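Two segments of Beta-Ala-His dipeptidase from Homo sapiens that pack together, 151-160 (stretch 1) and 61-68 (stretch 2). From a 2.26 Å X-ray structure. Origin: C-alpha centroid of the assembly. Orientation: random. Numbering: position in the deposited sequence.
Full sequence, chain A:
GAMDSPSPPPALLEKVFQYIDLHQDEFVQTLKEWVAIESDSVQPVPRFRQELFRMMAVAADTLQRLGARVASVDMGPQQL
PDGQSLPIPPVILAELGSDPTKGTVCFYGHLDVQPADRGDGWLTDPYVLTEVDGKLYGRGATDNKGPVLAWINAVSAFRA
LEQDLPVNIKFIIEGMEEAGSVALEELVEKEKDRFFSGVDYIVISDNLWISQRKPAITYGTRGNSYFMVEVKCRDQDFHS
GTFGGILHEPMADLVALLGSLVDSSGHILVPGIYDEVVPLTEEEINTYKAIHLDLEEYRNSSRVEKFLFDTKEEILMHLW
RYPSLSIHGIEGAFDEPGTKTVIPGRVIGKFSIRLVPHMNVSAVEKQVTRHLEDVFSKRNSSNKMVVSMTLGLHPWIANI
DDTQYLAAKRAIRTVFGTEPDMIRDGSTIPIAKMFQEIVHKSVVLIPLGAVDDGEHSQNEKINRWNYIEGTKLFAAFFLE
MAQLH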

# COMPACT_ATOMS: atom_id res chain seq x y z
N TRP A 151 9.85 -12.71 4.67
CA TRP A 151 10.11 -12.58 6.11
C TRP A 151 9.96 -13.90 6.82
O TRP A 151 10.86 -14.31 7.57
CB TRP A 151 9.15 -11.53 6.74
CG TRP A 151 9.39 -11.27 8.22
CD1 TRP A 151 8.82 -11.94 9.27
CD2 TRP A 151 10.25 -10.27 8.81
NE1 TRP A 151 9.28 -11.43 10.47
CE2 TRP A 151 10.14 -10.40 10.22
CE3 TRP A 151 11.09 -9.26 8.29
CZ2 TRP A 151 10.84 -9.57 11.11
CZ3 TRP A 151 11.79 -8.43 9.19
CH2 TRP A 151 11.66 -8.60 10.58
N ILE A 152 8.84 -14.59 6.58
CA ILE A 152 8.59 -15.91 7.18
C ILE A 152 9.62 -16.95 6.74
O ILE A 152 10.08 -17.77 7.55
CB ILE A 152 7.13 -16.41 6.92
CG1 ILE A 152 6.13 -15.66 7.82
CG2 ILE A 152 7.03 -17.94 7.12
CD1 ILE A 152 4.65 -15.81 7.41
N ASN A 153 9.97 -16.93 5.45
CA ASN A 153 10.95 -17.87 4.91
C ASN A 153 12.34 -17.64 5.51
O ASN A 153 13.00 -18.59 5.85
CB ASN A 153 10.98 -17.82 3.37
CG ASN A 153 9.67 -18.35 2.72
OD1 ASN A 153 8.93 -19.07 3.33
ND2 ASN A 153 9.43 -17.98 1.47
N ALA A 154 12.78 -16.37 5.64
CA ALA A 154 14.01 -16.04 6.39
C ALA A 154 14.07 -16.69 7.79
O ALA A 154 15.08 -17.31 8.15
CB ALA A 154 14.21 -14.51 6.48
N VAL A 155 13.01 -16.52 8.57
CA VAL A 155 12.90 -17.14 9.90
C VAL A 155 13.01 -18.66 9.80
O VAL A 155 13.70 -19.28 10.60
CB VAL A 155 11.57 -16.78 10.62
CG1 VAL A 155 11.42 -17.63 11.88
CG2 VAL A 155 11.53 -15.32 10.98
N SER A 156 12.35 -19.24 8.81
CA SER A 156 12.32 -20.68 8.61
C SER A 156 13.70 -21.26 8.21
O SER A 156 13.94 -22.45 8.42
CB SER A 156 11.25 -21.05 7.59
OG SER A 156 11.77 -20.97 6.27
N ALA A 157 14.60 -20.43 7.69
CA ALA A 157 15.98 -20.84 7.42
C ALA A 157 16.82 -21.03 8.69
O ALA A 157 17.51 -22.04 8.81
CB ALA A 157 16.66 -19.88 6.46
N PHE A 158 16.77 -20.07 9.63
CA PHE A 158 17.40 -20.20 10.96
C PHE A 158 16.80 -21.39 11.73
O PHE A 158 17.51 -22.12 12.41
CB PHE A 158 17.22 -18.93 11.80
CG PHE A 158 18.04 -17.74 11.35
CD1 PHE A 158 17.60 -16.93 10.31
CD2 PHE A 158 19.23 -17.41 11.99
CE1 PHE A 158 18.34 -15.82 9.90
CE2 PHE A 158 19.97 -16.31 11.58
CZ PHE A 158 19.51 -15.51 10.53
N ARG A 159 15.49 -21.56 11.63
CA ARG A 159 14.79 -22.64 12.33
C ARG A 159 15.16 -24.05 11.80
O ARG A 159 15.47 -24.96 12.58
CB ARG A 159 13.27 -22.40 12.28
CG ARG A 159 12.79 -21.12 13.02
CD ARG A 159 12.95 -21.19 14.55
NE ARG A 159 12.19 -22.30 15.09
CZ ARG A 159 12.58 -23.10 16.08
NH1 ARG A 159 13.76 -22.90 16.67
NH2 ARG A 159 11.81 -24.11 16.47
N ALA A 160 15.11 -24.22 10.48
CA ALA A 160 15.53 -25.47 9.84
C ALA A 160 16.98 -25.85 10.19
O ALA A 160 17.28 -27.01 10.42
CB ALA A 160 15.35 -25.37 8.34
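Stretch 2 (61-68) DTLQRLGA

Stretch 2 packs the last turn of a helix and the bend that follows it against one side of the helix of stretch 1, in a small apolar contact closed at one end by a single hydrogen bond from Arg159 to the backbone. The two segments run in the same general sense: Ile152 lies nearest Leu63, with 7.9 Å between their CA atoms, and farther along Ser156 lies nearest Leu66, where the CA atoms approach to 6.4 Å. The backbones thus draw closer toward Leu66, and the contact buries 314 Å² in total.

Stretch 1 is helical throughout and contributes Ile152, Val155, Ser156 and Arg159, whose spacing places them along one side. Stretch 2 enters already helical, in a helix that begins earlier in the chain, and leaves it through a Schellman motif at Gly67 (phi 115°), in which Gly67 N bonds to Gln64 O and Ala68 N to Leu63 O.

Leu66 gives up the largest area to the contact. Its CD1 lies 3.8 Å from Val155 CG1 and 4.0 Å from Ile152 CG2, while its CD2 meets Ser156 CB at 3.6 Å. The OG of Ser156, meanwhile, donates to Asn153 O within its own helix at 2.7 Å. One turn earlier, Ile152 points toward stretch 2 and, besides Leu66, reaches two more residues: its CG2 is 3.8 Å from Thr62 CG2, and its CG1 is 3.8 Å from Leu63 CD2.

At the far end, Arg159 curls through three successive m rotamers, and its NE donates to Leu66 O at 2.8 Å, with the acceptor at the guanidinium edge. Beside this bond, Arg159 NH2 comes within 4.4 Å of Gly67 CA, on the side where a CB would point. At these backbone angles (phi 115°, psi 1°) a CB would be jammed against Leu66 O, which by itself calls for glycine; it would also lie only 3.1 Å from Arg159 NH2.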

# COMPACT_ATOMS: atom_id res chain seq x y z
N ASP A 61 -1.18 -21.37 10.95
CA ASP A 61 -0.59 -22.71 11.01
C ASP A 61 0.87 -22.69 10.61
O ASP A 61 1.69 -23.39 11.22
CB ASP A 61 -1.35 -23.74 10.17
CG ASP A 61 -0.74 -25.13 10.29
OD1 ASP A 61 -0.57 -25.61 11.45
OD2 ASP A 61 -0.41 -25.74 9.24
N THR A 62 1.20 -21.88 9.61
CA THR A 62 2.58 -21.71 9.18
C THR A 62 3.48 -21.22 10.30
O THR A 62 4.58 -21.74 10.48
CB THR A 62 2.67 -20.77 7.95
OG1 THR A 62 2.10 -21.43 6.83
CG2 THR A 62 4.13 -20.41 7.62
N LEU A 63 3.01 -20.22 11.04
CA LEU A 63 3.76 -19.64 12.16
C LEU A 63 3.94 -20.60 13.32
O LEU A 63 5.01 -20.67 13.89
CB LEU A 63 3.12 -18.32 12.63
CG LEU A 63 3.15 -17.19 11.60
CD1 LEU A 63 2.54 -15.90 12.16
CD2 LEU A 63 4.56 -16.95 11.07
N GLN A 64 2.88 -21.34 13.66
CA GLN A 64 2.96 -22.38 14.68
C GLN A 64 3.98 -23.48 14.35
O GLN A 64 4.75 -23.93 15.22
CB GLN A 64 1.60 -23.04 14.87
CG GLN A 64 0.57 -22.20 15.61
CD GLN A 64 -0.54 -23.04 16.22
OE1 GLN A 64 -0.33 -24.20 16.58
NE2 GLN A 64 -1.72 -22.45 16.37
N ARG A 65 3.97 -23.92 13.09
CA ARG A 65 4.89 -24.96 12.64
C ARG A 65 6.34 -24.49 12.73
O ARG A 65 7.24 -25.29 12.91
CB ARG A 65 4.54 -25.45 11.23
CG ARG A 65 3.23 -26.26 11.18
CD ARG A 65 3.02 -26.97 9.84
N LEU A 66 6.54 -23.17 12.64
CA LEU A 66 7.85 -22.53 12.79
C LEU A 66 8.32 -22.45 14.24
O LEU A 66 9.50 -22.21 14.49
CB LEU A 66 7.81 -21.10 12.23
CG LEU A 66 8.08 -20.99 10.73
CD1 LEU A 66 8.60 -19.61 10.37
CD2 LEU A 66 9.07 -22.11 10.28
N GLY A 67 7.40 -22.59 15.18
CA GLY A 67 7.76 -22.49 16.58
C GLY A 67 7.17 -21.33 17.35
O GLY A 67 7.44 -21.18 18.53
N ALA A 68 6.36 -20.51 16.68
CA ALA A 68 5.74 -19.33 17.29
C ALA A 68 4.53 -19.67 18.18
O ALA A 68 3.75 -20.58 17.85
CB ALA A 68 5.34 -18.32 16.21